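Local coordinates for protein cytochrome P450 (CYP102L1) (Mycobacterium phage Adler, PDB 6N6Q) that probably acts as a haem-dependent monooxygenase of the cytochrome P450 family, encoded by a mycobacteriophage, at residues A[157-162]-A[174-179]; A[123-128]-A[165-170]. All coordinates share one frame; numbering follows the deposited sequence.

In the fold
Coming from the N terminus, the chain runs up helix 119-145, turns back through a short link and strand, and returns along helix 152-169; these are helices D and E of the P450 fold. Interaction 2 closes this long excursion by setting 165-170 against 123-128. Interaction 1 closes a shorter loop: after helix 152-169 the chain doubles back, and 174-179 lies beside 157-162 before helix 183-196 begins. Along the chain the order is 123-128, 157-162, 165-170, 174-179, so the two contacts cross. They share helix 152-169, and Arg166 joins them directly, its NH2 probably hydrogen-bonded to Asn174 O. Together they tie the D and E helices and the E-F loop into one unit.

Interaction 1 of 2, residues A[157-162]-A[174-179]; sequences NRLTIE and NNLADH
Arg158 reaches the carbonyl of Asp178, and Glu162, one turn further along the helix, takes the backbone N-H of Asn174. The bend of the Arg158 chain at chi3 (74°) swings NE round, and the guanidinium meets the last residue of a type I turn from Asn175 to Asp178. Arg158 NH1 bonds to Asp178 O at 2.5 Å, with that oxygen close to the guanidinium plane; the second bond, from NH2, is weak. Arg158 NH1 also lies over the centre of the His179 ring, 4.3 Å above its plane. At the other end, Asn174 N donates to Glu162 OE2 at 2.6 Å from above the carboxylate, about 50° out of its plane, while Glu162 OE1 is held by Arg166 and Phe173 N. One water gives its protons to Arg158 O and Glu162 OE2 and accepts from Asn174 ND2. In the packing, the Arg158 and Asn174 side chains cross at about a right angle, Arg158 NH2 3.3 Å from Asn174 CB. Leu176 CD1 meets Leu159 CD1 at 3.7 Å, and Leu176 CD2 lies against Arg158 O and Glu162 CG. Leu136 of helix 119-145 touches both leucines. The whole arrangement folds the E-F loop of a cytochrome P450 back onto helix E.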
loop_
_atom_site.group_PDB
_atom_site.type_symbol
_atom_site.label_atom_id
_atom_site.label_comp_id
_atom_site.label_asym_id
_atom_site.label_seq_id
_atom_site.Cartn_x
_atom_site.Cartn_y
_atom_site.Cartn_z
ATOM N N ASN A 157 -1.909 11.238 0.886
ATOM C CA ASN A 157 -0.911 10.756 -0.062
ATOM C C ASN A 157 0.318 11.653 -0.102
ATOM O O ASN A 157 1.431 11.157 -0.311
ATOM C CB ASN A 157 -1.520 10.619 -1.458
ATOM C CG ASN A 157 -0.989 9.410 -2.205
ATOM O OD1 ASN A 157 0.212 9.136 -2.191
ATOM N ND2 ASN A 157 -1.885 8.671 -2.848
ATOM N N ARG A 158 0.147 12.962 0.102
ATOM C CA ARG A 158 1.308 13.829 0.275
ATOM C C ARG A 158 2.071 13.479 1.544
ATOM O O ARG A 158 3.301 13.608 1.586
ATOM C CB ARG A 158 0.888 15.299 0.320
ATOM C CG ARG A 158 0.034 15.765 -0.842
ATOM C CD ARG A 158 -0.089 17.279 -0.821
ATOM N NE ARG A 158 1.147 17.925 -1.257
ATOM C CZ ARG A 158 1.574 19.104 -0.817
ATOM N NH1 ARG A 158 0.874 19.770 0.091
ATOM N NH2 ARG A 158 2.710 19.613 -1.275
ATOM N N LEU A 159 1.362 13.037 2.585
ATOM C CA LEU A 159 2.011 12.722 3.854
ATOM C C LEU A 159 2.880 11.477 3.737
ATOM O O LEU A 159 4.077 11.509 4.048
ATOM C CB LEU A 159 0.960 12.541 4.952
ATOM C CG LEU A 159 1.502 11.957 6.260
ATOM C CD1 LEU A 159 2.538 12.883 6.878
ATOM C CD2 LEU A 159 0.375 11.660 7.243
ATOM N N THR A 160 2.290 10.363 3.292
ATOM C CA THR A 160 3.027 9.105 3.246
ATOM C C THR A 160 4.207 9.177 2.287
ATOM O O THR A 160 5.199 8.461 2.471
ATOM C CB THR A 160 2.094 7.958 2.857
ATOM O OG1 THR A 160 1.613 8.161 1.524
ATOM C CG2 THR A 160 0.910 7.888 3.817
ATOM N N ILE A 161 4.125 10.029 1.262
ATOM C CA ILE A 161 5.283 10.267 0.405
ATOM C C ILE A 161 6.430 10.843 1.224
ATOM O O ILE A 161 7.566 10.355 1.168
ATOM C CB ILE A 161 4.909 11.192 -0.767
ATOM C CG1 ILE A 161 4.174 10.409 -1.855
ATOM C CG2 ILE A 161 6.153 11.864 -1.336
ATOM C CD1 ILE A 161 3.563 11.283 -2.918
ATOM N N GLU A 162 6.145 11.884 2.010
ATOM C CA GLU A 162 7.186 12.488 2.833
ATOM C C GLU A 162 7.661 11.540 3.923
ATOM O O GLU A 162 8.841 11.566 4.289
ATOM C CB GLU A 162 6.687 13.797 3.444
ATOM C CG GLU A 162 6.394 14.877 2.417
ATOM C CD GLU A 162 7.577 15.145 1.507
ATOM O OE1 GLU A 162 8.720 15.207 2.010
ATOM O OE2 GLU A 162 7.366 15.285 0.285
ATOM N N ASN A 174 8.105 17.583 -0.804
ATOM C CA ASN A 174 7.140 18.654 -0.616
ATOM C C ASN A 174 7.115 19.082 0.841
ATOM O O ASN A 174 7.455 18.309 1.741
ATOM C CB ASN A 174 5.728 18.227 -1.045
ATOM C CG ASN A 174 5.544 18.242 -2.548
ATOM O OD1 ASN A 174 5.984 19.168 -3.230
ATOM N ND2 ASN A 174 4.888 17.214 -3.073
ATOM N N ASN A 175 6.715 20.329 1.061
ATOM C CA ASN A 175 6.393 20.833 2.387
ATOM C C ASN A 175 4.885 20.718 2.569
ATOM O O ASN A 175 4.119 21.277 1.778
ATOM C CB ASN A 175 6.859 22.279 2.555
ATOM C CG ASN A 175 6.594 22.820 3.945
ATOM O OD1 ASN A 175 5.563 23.443 4.193
ATOM N ND2 ASN A 175 7.526 22.583 4.862
ATOM N N LEU A 176 4.463 19.981 3.601
ATOM C CA LEU A 176 3.046 19.669 3.755
ATOM C C LEU A 176 2.210 20.916 4.014
ATOM O O LEU A 176 1.026 20.950 3.662
ATOM C CB LEU A 176 2.852 18.652 4.880
ATOM C CG LEU A 176 3.547 17.305 4.656
ATOM C CD1 LEU A 176 3.210 16.335 5.774
ATOM C CD2 LEU A 176 3.174 16.720 3.300
ATOM N N ALA A 177 2.800 21.948 4.623
ATOM C CA ALA A 177 2.079 23.204 4.789
ATOM C C ALA A 177 1.858 23.900 3.452
ATOM O O ALA A 177 0.893 24.657 3.299
ATOM C CB ALA A 177 2.833 24.124 5.748
ATOM N N ASP A 178 2.732 23.655 2.483
ATOM C CA ASP A 178 2.641 24.245 1.159
ATOM C C ASP A 178 1.837 23.337 0.233
ATOM O O ASP A 178 1.683 22.138 0.479
ATOM C CB ASP A 178 4.043 24.481 0.591
ATOM C CG ASP A 178 4.056 25.483 -0.541
ATOM O OD1 ASP A 178 3.839 26.685 -0.277
ATOM O OD2 ASP A 178 4.291 25.071 -1.695
ATOM N N HIS A 179 1.316 23.926 -0.845
ATOM C CA HIS A 179 0.509 23.181 -1.804
ATOM C C HIS A 179 1.095 23.182 -3.211
ATOM O O HIS A 179 0.401 22.797 -4.159
ATOM C CB HIS A 179 -0.925 23.716 -1.832
ATOM C CG HIS A 179 -1.873 22.930 -0.981
ATOM N ND1 HIS A 179 -1.941 23.077 0.388
ATOM C CD2 HIS A 179 -2.780 21.978 -1.303
ATOM C CE1 HIS A 179 -2.855 22.254 0.872
ATOM N NE2 HIS A 179 -3.379 21.575 -0.134
HETATM O O HOH W 1 4.802 15.060 -0.578
#

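Interaction 2 of 2, residues A[123-128]-A[165-170]; sequences STYHQR and SRAGFD
Tyr125 and Ala167 meet where helices D and E of the P450 fold run side by side; the axes of segments 123-128 and 165-169 are roughly antiparallel, at 145°, and 8.9 Å apart. This is the tight part. The CA atoms of Tyr125 and Ala167 are 5.2 Å apart, an approach the small alanine side chain allows, and Tyr125 CB rests on Ala167 CB at 3.8 Å. The tyrosine ring comes in obliquely to the Ala167 carbonyl, Tyr125 CD1 being 3.3 Å from Ala167 O. Tyr125 OH bonds to Ala116 O; the side chain also touches Phe424 of helix 422-439 and lies about 9 Å from the haem. The shaft of Arg128 is packed too, running past the Arg166 and Ala167 carbonyls: the bend at chi2 sets Arg128 CD 3.4 Å from Arg166 O, and NE lies near the same oxygen at an angle too poor for a hydrogen bond. Only its tip belongs to the looser, partly exposed side, with Asp170. The two side chains cross at about a right angle, their flat groups 63° apart, and the salt bridge rests on charge alone: Asp170 OD2 sits 3.3 Å from Arg128 NH1, well out of the guanidinium plane, with no N-H aimed at it.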
loop_
_atom_site.group_PDB
_atom_site.type_symbol
_atom_site.label_atom_id
_atom_site.label_comp_id
_atom_site.label_asym_id
_atom_site.label_seq_id
_atom_site.Cartn_x
_atom_site.Cartn_y
_atom_site.Cartn_z
ATOM N N SER A 123 12.603 1.779 14.790
ATOM C CA SER A 123 12.939 2.735 15.840
ATOM C C SER A 123 13.902 3.801 15.338
ATOM O O SER A 123 13.872 4.939 15.820
ATOM C CB SER A 123 13.531 2.007 17.049
ATOM O OG SER A 123 14.731 1.337 16.703
ATOM N N THR A 124 14.757 3.458 14.370
ATOM C CA THR A 124 15.638 4.459 13.780
ATOM C C THR A 124 14.851 5.514 13.012
ATOM O O THR A 124 15.269 6.676 12.957
ATOM C CB THR A 124 16.657 3.794 12.853
ATOM O OG1 THR A 124 15.984 3.245 11.714
ATOM C CG2 THR A 124 17.398 2.681 13.583
ATOM N N TYR A 125 13.716 5.137 12.425
ATOM C CA TYR A 125 12.913 6.063 11.637
ATOM C C TYR A 125 11.866 6.802 12.459
ATOM O O TYR A 125 11.330 7.809 11.980
ATOM C CB TYR A 125 12.192 5.323 10.503
ATOM C CG TYR A 125 13.043 4.352 9.715
ATOM C CD1 TYR A 125 14.350 4.663 9.358
ATOM C CD2 TYR A 125 12.533 3.122 9.325
ATOM C CE1 TYR A 125 15.121 3.773 8.635
ATOM C CE2 TYR A 125 13.296 2.228 8.603
ATOM C CZ TYR A 125 14.588 2.557 8.259
ATOM O OH TYR A 125 15.349 1.664 7.538
ATOM N N HIS A 126 11.571 6.331 13.675
ATOM C CA HIS A 126 10.403 6.810 14.413
ATOM C C HIS A 126 10.402 8.326 14.567
ATOM O O HIS A 126 9.374 8.980 14.363
ATOM C CB HIS A 126 10.341 6.146 15.788
ATOM C CG HIS A 126 9.317 6.751 16.697
ATOM N ND1 HIS A 126 7.973 6.463 16.601
ATOM C CD2 HIS A 126 9.438 7.642 17.709
ATOM C CE1 HIS A 126 7.311 7.143 17.521
ATOM N NE2 HIS A 126 8.177 7.868 18.207
ATOM N N GLN A 127 11.549 8.900 14.939
ATOM C CA GLN A 127 11.627 10.344 15.141
ATOM C C GLN A 127 11.255 11.098 13.870
ATOM O O GLN A 127 10.462 12.047 13.904
ATOM C CB GLN A 127 13.030 10.728 15.611
ATOM C CG GLN A 127 13.113 11.122 17.080
ATOM C CD GLN A 127 12.515 10.079 18.010
ATOM O OE1 GLN A 127 12.962 8.929 18.046
ATOM N NE2 GLN A 127 11.498 10.478 18.768
ATOM N N ARG A 128 11.807 10.675 12.731
ATOM C CA ARG A 128 11.537 11.364 11.472
ATOM C C ARG A 128 10.092 11.167 11.031
ATOM O O ARG A 128 9.471 12.087 10.486
ATOM C CB ARG A 128 12.502 10.869 10.397
ATOM C CG ARG A 128 13.046 11.950 9.482
ATOM C CD ARG A 128 14.533 11.723 9.256
ATOM N NE ARG A 128 14.847 10.297 9.230
ATOM C CZ ARG A 128 16.035 9.785 9.539
ATOM N NH1 ARG A 128 17.027 10.585 9.904
ATOM N NH2 ARG A 128 16.224 8.473 9.491
ATOM N N SER A 165 10.091 9.050 2.087
ATOM C CA SER A 165 11.280 9.699 1.546
ATOM C C SER A 165 12.173 10.245 2.654
ATOM O O SER A 165 13.396 10.063 2.616
ATOM C CB SER A 165 10.877 10.810 0.576
ATOM O OG SER A 165 10.152 11.835 1.233
ATOM N N ARG A 166 11.586 10.906 3.656
ATOM C CA ARG A 166 12.400 11.500 4.712
ATOM C C ARG A 166 12.938 10.441 5.666
ATOM O O ARG A 166 14.106 10.494 6.061
ATOM C CB ARG A 166 11.596 12.548 5.478
ATOM C CG ARG A 166 11.096 13.695 4.620
ATOM C CD ARG A 166 10.245 14.645 5.440
ATOM N NE ARG A 166 9.506 15.588 4.606
ATOM C CZ ARG A 166 8.818 16.620 5.083
ATOM N NH1 ARG A 166 8.782 16.847 6.388
ATOM N NH2 ARG A 166 8.173 17.429 4.255
ATOM N N ALA A 167 12.105 9.473 6.055
ATOM C CA ALA A 167 12.578 8.442 6.971
ATOM C C ALA A 167 13.459 7.416 6.273
ATOM O O ALA A 167 14.392 6.888 6.889
ATOM C CB ALA A 167 11.396 7.745 7.647
ATOM N N GLY A 168 13.193 7.130 5.002
ATOM C CA GLY A 168 13.949 6.125 4.282
ATOM C C GLY A 168 15.202 6.646 3.610
ATOM O O GLY A 168 16.262 6.019 3.701
ATOM N N PHE A 169 15.099 7.788 2.929
ATOM C CA PHE A 169 16.219 8.342 2.179
ATOM C C PHE A 169 16.695 9.689 2.703
ATOM O O PHE A 169 17.657 10.239 2.155
ATOM C CB PHE A 169 15.854 8.489 0.694
ATOM C CG PHE A 169 14.909 7.440 0.195
ATOM C CD1 PHE A 169 13.651 7.791 -0.268
ATOM C CD2 PHE A 169 15.273 6.104 0.190
ATOM C CE1 PHE A 169 12.773 6.829 -0.729
ATOM C CE2 PHE A 169 14.400 5.135 -0.269
ATOM C CZ PHE A 169 13.147 5.498 -0.729
ATOM N N ASP A 170 16.053 10.236 3.737
ATOM C CA ASP A 170 16.380 11.563 4.260
ATOM C C ASP A 170 16.291 12.621 3.163
ATOM O O ASP A 170 17.109 13.539 3.086
ATOM C CB ASP A 170 17.756 11.572 4.931
ATOM C CG ASP A 170 17.853 12.592 6.050
ATOM O OD1 ASP A 170 17.660 13.798 5.783
ATOM O OD2 ASP A 170 18.110 12.183 7.202
#